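Local coordinates for protein Glucanase/chitosanase (Paenibacillus fukuinensis, PDB 4ZY9) that binds chitosan as a CBM32 carbohydrate-binding module, one domain of a larger enzyme that probably hydrolyses chitosan and related glucans, at residues Ser19-Gly24 / Ser41-Asp46; Val63-Glu68 / Tyr128-Phe133; Tyr71-Thr76 / Gly119-Thr124. The protein carries 1 engineered substitution. One frame throughout, in Å; residues are numbered along the deposited sequence.

The three contacts trace a gradient from surface to interior of one beta-sandwich. Interaction 1 joins two loops at the periphery, and its chemistry is polar: a serine hydroxyl, a water bridge and two neighbouring carboxylates. Interaction 2 lies nearest the centre of the chain and pairs strands 57-67 and 129-136, burying aromatic and aliphatic side chains on one side of a bulged backbone. Interaction 3, partly buried, pairs the entry to strand 75-80 with the end of strand 114-122 in the other sheet, mostly by backbone bonds at two bulges. Y128 of interaction 2 and R122 of interaction 3 both meet D46 of interaction 1, tying the three together.

Interaction 1 of 3, residues Ser19-Gly24 / Ser41-Asp46; sequences SIEGAG and SAEGVD
Two loop segments without regular strand geometry run close together here, the CA atoms of I20 and S41 lying 4.1 Å apart. The joint turns on one hydroxyl. S19 holds OG between its own backbone N and carbonyl carbon (chi1 67°), the crowded position, and this aims the oxygen at the neighbouring main chain. There OG accepts the N-H of A42, with 2.8 Å between S19 OG and A42 N and an angle of 160° at the hydrogen. The same oxygen also rests against the methyl of A42, S19 OG to A42 CB being 3.4 Å. The carbonyl of S19 also receives a CA-H...O contact from S41. An alanine in place of S19 would remove the only side-chain acceptor reaching A42 N across this contact and would probably loosen the two loops. S41 turns its hydroxyl along its own chain and donates to A42 O (S41 OG to A42 O 2.7 Å) from above the carbonyl plane, while Y128 N also bonds to that OG. E21 extends beyond CG, with CG anti to the backbone N (chi1 -170°). Its carboxylate reaches S41 through a water that donates to both sides, 2.7 Å from E21 OE2 and 2.8 Å from S41 O. The end of E43, in the conformer described, brings a like charge near, E21 OE2 to E43 OE2 being 4.4 Å, which may raise the proton affinity of either group. Around this joint, strand 14-17 leads into the first loop, and strand 39-40 runs directly into the second. W39 NE1 is hydrogen-bonded to S19 O and A40 bonds to the backbone of E21, while the S41 backbone pairs with Y128 beside strand 129-136 and D46 forms a salt bridge with R122 of strand 114-122.

Interaction 2 of 3, residues Val63-Glu68 / Tyr128-Phe133; sequences VKLNWE and YSLWEF
A classic beta bulge interrupts the antiparallel pairing of strands 57-67 and 129-136, with W131 and E132 together opposite N66. The N-H of N66 points almost straight at the carbonyl of E132 and lies in its plane, N66 N to E132 O being 2.9 Å. In return N66 O serves two donors: W131 N approaches nearly along the C=O axis at 2.9 Å from N66 O, while E132 N makes a weak bond to the same oxygen at 3.4 Å. Past the bulge the pairing resumes with E68 N donating to S129 O at 3.0 Å. On the face bearing N66 and E132 the two side chains run alongside each other. With CG anti to the backbone N (chi1 178°), the asparagine directs ND2 to the anti lone pair of the carboxylate, N66 ND2 to E132 OE1 being 3.0 Å, with 169° at the hydrogen. The oxygen lies in the amide plane, although the amide and carboxylate planes are turned 56° apart. A water links K64 NZ to the same oxygen, weakly on the glutamate side. On the face bearing L65 and F133, L65 lays CD2 over the phenyl ring, 3.8 Å from its centroid; where the W67 and L130 side chains diverge, L130 CD2 lies over the six-membered ring of W67, 3.6 Å from that centroid, and the indole NE1 is held by D103. At the corner of the chain, the CB of E68 sits over one face of the W131 indole, whose edge meets N66 OD1 and W67 O; the carboxylate of E68 bonds to the backbone N of A70. The extra residue coincides with the corner the chain turns at W131, and W67, F133, L65 and L130 remain buried, an arrangement that belongs to the beta-sandwich of CBM32 and F5/8 type C domains.

Interaction 3 of 3, residues Tyr71-Thr76 / Gly119-Thr124; sequences YASSYT and GTVRGT
With CG of Y71 in the crowded position between its backbone N and carbonyl carbon (chi1 68°), the phenol ring folds back over the 119-124 segment and presents a face to G123. The CA of G123 lies over that face, off centre toward the rim, 4.0 Å from the ring centroid. A beta carbon on G123 would run into CE2 of the tyrosine, so the close approach depends on the missing side chain. V121 puts CG1 anti to the backbone N (chi1 -178°), so that each methyl meets one serine hydroxyl: V121 CG1 lies 3.4 Å from S73 OG, and V121 CG2 lies 3.5 Å from S74 OG. The backbone supplies the stronger grip. G123 N donates to Y71 O at 2.8 Å, in the carbonyl plane and nearly straight at 171°. Two successive classic beta bulges follow. In the first, S73 and S74 both face V121: S74 N gives V121 O a bond of 3.1 Å that is straight at the hydrogen but comes from above the carbonyl plane, whereas S73 N, although nearer to the same oxygen, makes a strongly bent, weak one. In the second, S74 O is shared by T120 N at 3.0 Å and, weakly, by V121 N at 3.3 Å. A water donates to Y71 O and accepts from T124 OG1, whose oxygen also pairs with Y126 N; another water, bonded to S73 OG, reaches R122 O weakly. Beyond the bulges, strand 75-80 runs between strands 114-122 and 90-95 in the antiparallel sheet. Y75 directs its ring away to L65 of strand 57-67 and its hydroxyl to D103, A72 packs on W67 of that same strand, and R122 reaches D46 just ahead of strand 48-54 by a salt bridge.

Interaction 1 of 3, residues Ser19-Gly24 / Ser41-Asp46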
loop_
_atom_site.group_PDB
_atom_site.type_symbol
_atom_site.label_atom_id
_atom_site.label_comp_id
_atom_site.label_asym_id
_atom_site.label_seq_id
_atom_site.Cartn_x
_atom_site.Cartn_y
_atom_site.Cartn_z
ATOM N N SER A 19 1.164 -11.776 -0.830
ATOM C CA SER A 19 0.768 -12.784 -1.803
ATOM C C SER A 19 0.327 -12.045 -3.058
ATOM O O SER A 19 0.013 -10.783 -2.996
ATOM C CB SER A 19 -0.327 -13.683 -1.333
ATOM O OG SER A 19 -1.528 -12.992 -1.178
ATOM N N ILE A 20 0.182 -12.776 -4.151
ATOM C CA ILE A 20 -0.410 -12.262 -5.340
ATOM C C ILE A 20 -1.411 -13.287 -5.854
ATOM O O ILE A 20 -1.263 -14.523 -5.595
ATOM C CB ILE A 20 0.599 -11.889 -6.477
ATOM C CG1 ILE A 20 1.304 -13.147 -7.029
ATOM C CG2 ILE A 20 1.576 -10.811 -5.961
ATOM C CD1 ILE A 20 2.141 -12.759 -8.183
ATOM N N GLU A 21 -2.400 -12.874 -6.566
ATOM C CA GLU A 21 -3.420 -13.737 -7.093
ATOM C C GLU A 21 -2.819 -14.647 -8.151
ATOM O O GLU A 21 -3.266 -15.865 -8.189
ATOM C CB GLU A 21 -4.576 -12.924 -7.692
ATOM C CG GLU A 21 -5.803 -13.770 -8.041
ATOM C CD GLU A 21 -6.781 -12.939 -8.830
ATOM O OE1 GLU A 21 -7.036 -13.138 -10.060
ATOM O OE2 GLU A 21 -7.329 -12.029 -8.248
ATOM N N GLY A 22 -1.910 -14.172 -8.954
ATOM C CA GLY A 22 -1.283 -14.917 -10.093
ATOM C C GLY A 22 -0.487 -13.928 -10.867
ATOM O O GLY A 22 -0.502 -12.718 -10.595
ATOM N N ALA A 23 0.118 -14.409 -11.950
ATOM C CA ALA A 23 0.724 -13.581 -12.915
ATOM C C ALA A 23 -0.187 -12.531 -13.472
ATOM O O ALA A 23 -1.311 -12.813 -13.829
ATOM C CB ALA A 23 1.330 -14.421 -14.047
ATOM N N GLY A 24 0.316 -11.345 -13.522
ATOM C CA GLY A 24 -0.385 -10.241 -13.958
ATOM C C GLY A 24 -0.948 -9.363 -12.803
ATOM O O GLY A 24 -1.402 -8.215 -13.089
ATOM N N SER A 41 -4.097 -9.626 -4.165
ATOM C CA SER A 41 -3.542 -10.670 -3.279
ATOM C C SER A 41 -4.226 -11.990 -3.569
ATOM O O SER A 41 -5.234 -12.089 -4.273
ATOM C CB SER A 41 -3.893 -10.262 -1.795
ATOM O OG SER A 41 -5.216 -10.416 -1.465
ATOM N N ALA A 42 -3.729 -13.048 -2.894
ATOM C CA ALA A 42 -4.538 -14.239 -2.809
ATOM C C ALA A 42 -5.844 -13.962 -2.193
ATOM O O ALA A 42 -5.935 -13.053 -1.356
ATOM C CB ALA A 42 -3.804 -15.325 -2.015
ATOM N N GLU A 43 -6.883 -14.714 -2.512
ATOM C CA GLU A 43 -8.187 -14.460 -2.020
ATOM C C GLU A 43 -8.526 -15.316 -0.793
ATOM O O GLU A 43 -7.997 -16.458 -0.629
ATOM C CB GLU A 43 -9.237 -14.725 -3.105
ATOM C CG GLU A 43 -8.994 -14.030 -4.463
ATOM C CD GLU A 43 -10.026 -14.371 -5.589
ATOM O OE1 GLU A 43 -9.933 -15.563 -5.974
ATOM O OE2 GLU A 43 -10.912 -13.542 -6.096
ATOM N N GLY A 44 -9.455 -14.854 -0.011
ATOM C CA GLY A 44 -9.989 -15.649 1.096
ATOM C C GLY A 44 -9.203 -15.684 2.387
ATOM O O GLY A 44 -9.564 -16.460 3.294
ATOM N N VAL A 45 -8.165 -14.897 2.552
ATOM C CA VAL A 45 -7.253 -15.033 3.635
ATOM C C VAL A 45 -6.804 -13.690 4.136
ATOM O O VAL A 45 -6.347 -12.797 3.374
ATOM C CB VAL A 45 -5.973 -15.763 3.208
ATOM C CG1 VAL A 45 -4.890 -15.776 4.246
ATOM C CG2 VAL A 45 -6.186 -17.185 2.731
ATOM N N ASP A 46 -6.968 -13.480 5.450
ATOM C CA ASP A 46 -6.511 -12.284 6.151
ATOM C C ASP A 46 -5.337 -12.598 7.010
ATOM O O ASP A 46 -5.301 -13.757 7.578
ATOM C CB ASP A 46 -7.658 -11.757 7.039
ATOM C CG ASP A 46 -8.877 -11.432 6.218
ATOM O OD1 ASP A 46 -8.752 -10.660 5.226
ATOM O OD2 ASP A 46 -9.959 -11.952 6.504
HETATM O O HOH W 1 -7.513 -11.313 -5.658
#

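Interaction 2 of 3, residues Val63-Glu68 / Tyr128-Phe133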
loop_
_atom_site.group_PDB
_atom_site.type_symbol
_atom_site.label_atom_id
_atom_site.label_comp_id
_atom_site.label_asym_id
_atom_site.label_seq_id
_atom_site.Cartn_x
_atom_site.Cartn_y
_atom_site.Cartn_z
ATOM N N VAL A 63 -0.383 9.235 1.823
ATOM C CA VAL A 63 -0.537 8.058 0.968
ATOM C C VAL A 63 -1.884 8.127 0.325
ATOM O O VAL A 63 -2.916 8.448 0.979
ATOM C CB VAL A 63 -0.498 6.749 1.796
ATOM C CG1 VAL A 63 -0.925 5.523 1.013
ATOM C CG2 VAL A 63 0.901 6.484 2.275
ATOM N N LYS A 64 -1.932 7.880 -0.988
ATOM C CA LYS A 64 -3.203 7.748 -1.720
ATOM C C LYS A 64 -3.362 6.333 -2.242
ATOM O O LYS A 64 -2.451 5.773 -2.924
ATOM C CB LYS A 64 -3.293 8.771 -2.838
ATOM C CG LYS A 64 -4.639 8.748 -3.505
ATOM C CD LYS A 64 -4.660 9.793 -4.711
ATOM C CE LYS A 64 -5.718 9.525 -5.767
ATOM N NZ LYS A 64 -5.680 10.095 -7.142
ATOM N N LEU A 65 -4.470 5.720 -1.955
ATOM C CA LEU A 65 -4.860 4.372 -2.413
ATOM C C LEU A 65 -6.008 4.428 -3.387
ATOM O O LEU A 65 -7.060 5.100 -3.054
ATOM C CB LEU A 65 -5.216 3.507 -1.292
ATOM C CG LEU A 65 -4.165 3.370 -0.153
ATOM C CD1 LEU A 65 -4.690 2.537 0.984
ATOM C CD2 LEU A 65 -2.878 2.729 -0.658
ATOM N N ASN A 66 -5.914 3.810 -4.530
ATOM C CA ASN A 66 -7.030 3.655 -5.439
ATOM C C ASN A 66 -7.408 2.201 -5.487
ATOM O O ASN A 66 -6.718 1.381 -6.131
ATOM C CB ASN A 66 -6.655 4.163 -6.801
ATOM C CG ASN A 66 -7.785 3.972 -7.840
ATOM O OD1 ASN A 66 -8.843 3.591 -7.531
ATOM N ND2 ASN A 66 -7.478 4.416 -9.076
ATOM N N TRP A 67 -8.393 1.835 -4.696
ATOM C CA TRP A 67 -8.847 0.461 -4.585
ATOM C C TRP A 67 -9.588 -0.090 -5.713
ATOM O O TRP A 67 -10.434 0.637 -6.305
ATOM C CB TRP A 67 -9.718 0.345 -3.338
ATOM C CG TRP A 67 -9.056 0.571 -1.998
ATOM C CD1 TRP A 67 -9.124 1.635 -1.239
ATOM C CD2 TRP A 67 -8.295 -0.398 -1.258
ATOM N NE1 TRP A 67 -8.421 1.466 -0.091
ATOM C CE2 TRP A 67 -7.859 0.221 -0.118
ATOM C CE3 TRP A 67 -7.807 -1.714 -1.494
ATOM C CZ2 TRP A 67 -7.116 -0.470 0.871
ATOM C CZ3 TRP A 67 -7.118 -2.355 -0.538
ATOM C CH2 TRP A 67 -6.723 -1.741 0.596
ATOM N N GLU A 68 -9.391 -1.360 -6.041
ATOM C CA GLU A 68 -10.326 -2.069 -6.833
ATOM C C GLU A 68 -11.536 -2.479 -5.923
ATOM O O GLU A 68 -11.541 -2.217 -4.765
ATOM C CB GLU A 68 -9.572 -3.223 -7.516
ATOM C CG GLU A 68 -10.346 -4.069 -8.600
ATOM C CD GLU A 68 -10.957 -5.326 -8.072
ATOM O OE1 GLU A 68 -10.727 -5.785 -6.946
ATOM O OE2 GLU A 68 -11.784 -5.888 -8.855
ATOM N N TYR A 128 -7.559 -8.597 -1.551
ATOM C CA TYR A 128 -7.216 -7.208 -1.412
ATOM C C TYR A 128 -6.629 -6.756 -2.735
ATOM O O TYR A 128 -5.727 -7.482 -3.240
ATOM C CB TYR A 128 -6.237 -6.943 -0.285
ATOM C CG TYR A 128 -6.646 -7.331 1.088
ATOM C CD1 TYR A 128 -6.683 -8.657 1.525
ATOM C CD2 TYR A 128 -6.957 -6.331 2.010
ATOM C CE1 TYR A 128 -7.044 -8.973 2.833
ATOM C CE2 TYR A 128 -7.298 -6.696 3.260
ATOM C CZ TYR A 128 -7.355 -7.991 3.687
ATOM O OH TYR A 128 -7.742 -8.259 5.031
ATOM N N SER A 129 -7.078 -5.638 -3.305
ATOM C CA SER A 129 -6.528 -5.245 -4.615
ATOM C C SER A 129 -6.527 -3.736 -4.813
ATOM O O SER A 129 -7.478 -3.039 -4.469
ATOM C CB SER A 129 -7.370 -5.889 -5.707
ATOM O OG SER A 129 -6.896 -5.596 -6.969
ATOM N N LEU A 130 -5.372 -3.244 -5.287
ATOM C CA LEU A 130 -5.064 -1.844 -5.480
ATOM C C LEU A 130 -4.661 -1.580 -6.912
ATOM O O LEU A 130 -3.650 -2.162 -7.359
ATOM C CB LEU A 130 -3.966 -1.379 -4.573
ATOM C CG LEU A 130 -4.314 -1.227 -3.106
ATOM C CD1 LEU A 130 -3.116 -1.245 -2.212
ATOM C CD2 LEU A 130 -5.183 0.020 -2.856
ATOM N N TRP A 131 -5.353 -0.658 -7.609
ATOM C CA TRP A 131 -4.883 -0.114 -8.838
ATOM C C TRP A 131 -3.622 0.678 -8.687
ATOM O O TRP A 131 -2.714 0.617 -9.532
ATOM C CB TRP A 131 -6.002 0.779 -9.529
ATOM C CG TRP A 131 -7.314 0.150 -9.776
ATOM C CD1 TRP A 131 -8.435 0.466 -9.116
ATOM C CD2 TRP A 131 -7.660 -0.818 -10.813
ATOM N NE1 TRP A 131 -9.474 -0.266 -9.645
ATOM C CE2 TRP A 131 -9.005 -1.107 -10.635
ATOM C CE3 TRP A 131 -6.935 -1.508 -11.794
ATOM C CZ2 TRP A 131 -9.671 -1.977 -11.519
ATOM C CZ3 TRP A 131 -7.635 -2.394 -12.588
ATOM C CH2 TRP A 131 -8.956 -2.649 -12.380
ATOM N N GLU A 132 -3.639 1.555 -7.672
ATOM C CA GLU A 132 -2.625 2.505 -7.504
ATOM C C GLU A 132 -2.352 2.743 -5.992
ATOM O O GLU A 132 -3.290 2.779 -5.192
ATOM C CB GLU A 132 -2.886 3.856 -8.160
ATOM C CG GLU A 132 -3.159 3.733 -9.640
ATOM C CD GLU A 132 -3.682 5.038 -10.304
ATOM O OE1 GLU A 132 -4.837 5.367 -10.054
ATOM O OE2 GLU A 132 -2.909 5.677 -10.980
ATOM N N PHE A 133 -1.090 2.925 -5.627
ATOM C CA PHE A 133 -0.650 3.283 -4.256
ATOM C C PHE A 133 0.432 4.321 -4.445
ATOM O O PHE A 133 1.477 3.992 -5.046
ATOM C CB PHE A 133 -0.126 1.964 -3.638
ATOM C CG PHE A 133 0.298 1.978 -2.220
ATOM C CD1 PHE A 133 0.819 3.112 -1.540
ATOM C CD2 PHE A 133 0.376 0.762 -1.498
ATOM C CE1 PHE A 133 1.340 3.017 -0.247
ATOM C CE2 PHE A 133 0.936 0.705 -0.234
ATOM C CZ PHE A 133 1.388 1.826 0.408
HETATM O O HOH W 2 -4.366 7.495 -8.351
#

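Interaction 3 of 3, residues Tyr71-Thr76 / Gly119-Thr124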
loop_
_atom_site.group_PDB
_atom_site.type_symbol
_atom_site.label_atom_id
_atom_site.label_comp_id
_atom_site.label_asym_id
_atom_site.label_seq_id
_atom_site.Cartn_x
_atom_site.Cartn_y
_atom_site.Cartn_z
ATOM N N TYR A 71 -11.699 -4.128 -1.711
ATOM C CA TYR A 71 -11.033 -3.203 -0.820
ATOM C C TYR A 71 -10.875 -3.727 0.636
ATOM O O TYR A 71 -11.558 -4.698 1.020
ATOM C CB TYR A 71 -11.777 -1.847 -0.827
ATOM C CG TYR A 71 -13.180 -1.899 -0.180
ATOM C CD1 TYR A 71 -14.271 -2.216 -0.948
ATOM C CD2 TYR A 71 -13.381 -1.684 1.148
ATOM C CE1 TYR A 71 -15.541 -2.301 -0.390
ATOM C CE2 TYR A 71 -14.644 -1.779 1.704
ATOM C CZ TYR A 71 -15.696 -2.059 0.913
ATOM O OH TYR A 71 -16.980 -2.081 1.493
ATOM N N ALA A 72 -10.035 -3.042 1.430
ATOM C CA ALA A 72 -9.908 -3.392 2.840
ATOM C C ALA A 72 -10.784 -2.471 3.648
ATOM O O ALA A 72 -10.734 -1.253 3.446
ATOM C CB ALA A 72 -8.514 -3.172 3.316
ATOM N N SER A 73 -11.640 -3.013 4.511
ATOM C CA SER A 73 -12.363 -2.214 5.457
ATOM C C SER A 73 -11.590 -1.992 6.745
ATOM O O SER A 73 -11.857 -0.975 7.393
ATOM C CB SER A 73 -13.743 -2.798 5.729
ATOM O OG SER A 73 -13.676 -4.056 6.336
ATOM N N SER A 74 -10.670 -2.906 7.112
ATOM C CA SER A 74 -9.758 -2.619 8.160
ATOM C C SER A 74 -8.367 -2.622 7.611
ATOM O O SER A 74 -8.021 -3.702 7.062
ATOM C CB SER A 74 -9.850 -3.576 9.401
ATOM O OG SER A 74 -11.085 -3.420 10.073
ATOM N N TYR A 75 -7.618 -1.577 7.739
ATOM C CA TYR A 75 -6.177 -1.551 7.337
ATOM C C TYR A 75 -5.489 -0.514 8.063
ATOM O O TYR A 75 -6.111 0.438 8.662
ATOM C CB TYR A 75 -6.012 -1.391 5.859
ATOM C CG TYR A 75 -6.467 -0.020 5.322
ATOM C CD1 TYR A 75 -5.498 0.965 5.149
ATOM C CD2 TYR A 75 -7.745 0.202 4.857
ATOM C CE1 TYR A 75 -5.876 2.223 4.654
ATOM C CE2 TYR A 75 -8.079 1.424 4.253
ATOM C CZ TYR A 75 -7.085 2.372 4.161
ATOM O OH TYR A 75 -7.353 3.635 3.610
ATOM N N THR A 76 -4.176 -0.601 8.057
ATOM C CA THR A 76 -3.286 0.461 8.526
ATOM C C THR A 76 -2.357 0.879 7.427
ATOM O O THR A 76 -2.086 0.096 6.456
ATOM C CB THR A 76 -2.419 -0.003 9.755
ATOM O OG1 THR A 76 -1.784 -1.238 9.409
ATOM C CG2 THR A 76 -3.360 -0.384 10.991
ATOM N N GLY A 119 -3.550 -4.887 5.674
ATOM C CA GLY A 119 -4.949 -5.052 5.724
ATOM C C GLY A 119 -5.371 -6.250 6.509
ATOM O O GLY A 119 -4.818 -7.374 6.329
ATOM N N THR A 120 -6.381 -6.139 7.372
ATOM C CA THR A 120 -6.863 -7.215 8.214
ATOM C C THR A 120 -8.282 -7.638 8.022
ATOM O O THR A 120 -8.637 -8.783 8.430
ATOM C CB THR A 120 -6.581 -6.943 9.722
ATOM O OG1 THR A 120 -7.323 -5.781 10.050
ATOM C CG2 THR A 120 -5.113 -6.770 10.038
ATOM N N VAL A 121 -9.144 -6.806 7.479
ATOM C CA VAL A 121 -10.531 -7.149 7.217
ATOM C C VAL A 121 -10.856 -6.674 5.770
ATOM O O VAL A 121 -10.593 -5.496 5.429
ATOM C CB VAL A 121 -11.591 -6.554 8.178
ATOM C CG1 VAL A 121 -12.985 -7.024 7.845
ATOM C CG2 VAL A 121 -11.220 -6.898 9.667
ATOM N N ARG A 122 -11.416 -7.558 4.973
ATOM C CA ARG A 122 -11.865 -7.267 3.680
ATOM C C ARG A 122 -13.297 -6.791 3.605
ATOM O O ARG A 122 -14.175 -7.224 4.363
ATOM C CB ARG A 122 -11.789 -8.529 2.794
ATOM C CG ARG A 122 -10.350 -8.945 2.474
ATOM C CD ARG A 122 -10.266 -10.399 1.930
ATOM N NE ARG A 122 -10.432 -11.355 3.044
ATOM C CZ ARG A 122 -11.222 -12.412 3.043
ATOM N NH1 ARG A 122 -11.899 -12.767 1.963
ATOM N NH2 ARG A 122 -11.287 -13.107 4.194
ATOM N N GLY A 123 -13.539 -5.900 2.661
ATOM C CA GLY A 123 -14.893 -5.441 2.368
ATOM C C GLY A 123 -15.677 -6.393 1.503
ATOM O O GLY A 123 -16.981 -6.106 1.307
ATOM N N THR A 124 -15.057 -7.375 0.911
ATOM C CA THR A 124 -15.672 -8.360 0.020
ATOM C C THR A 124 -15.186 -9.728 0.461
ATOM O O THR A 124 -14.289 -9.883 1.211
ATOM C CB THR A 124 -15.287 -8.129 -1.445
ATOM O OG1 THR A 124 -13.948 -8.598 -1.664
ATOM C CG2 THR A 124 -15.483 -6.654 -1.875
HETATM O O HOH W 3 -12.052 -7.180 -0.332
HETATM O O HOH W 4 -16.219 -5.075 5.952
#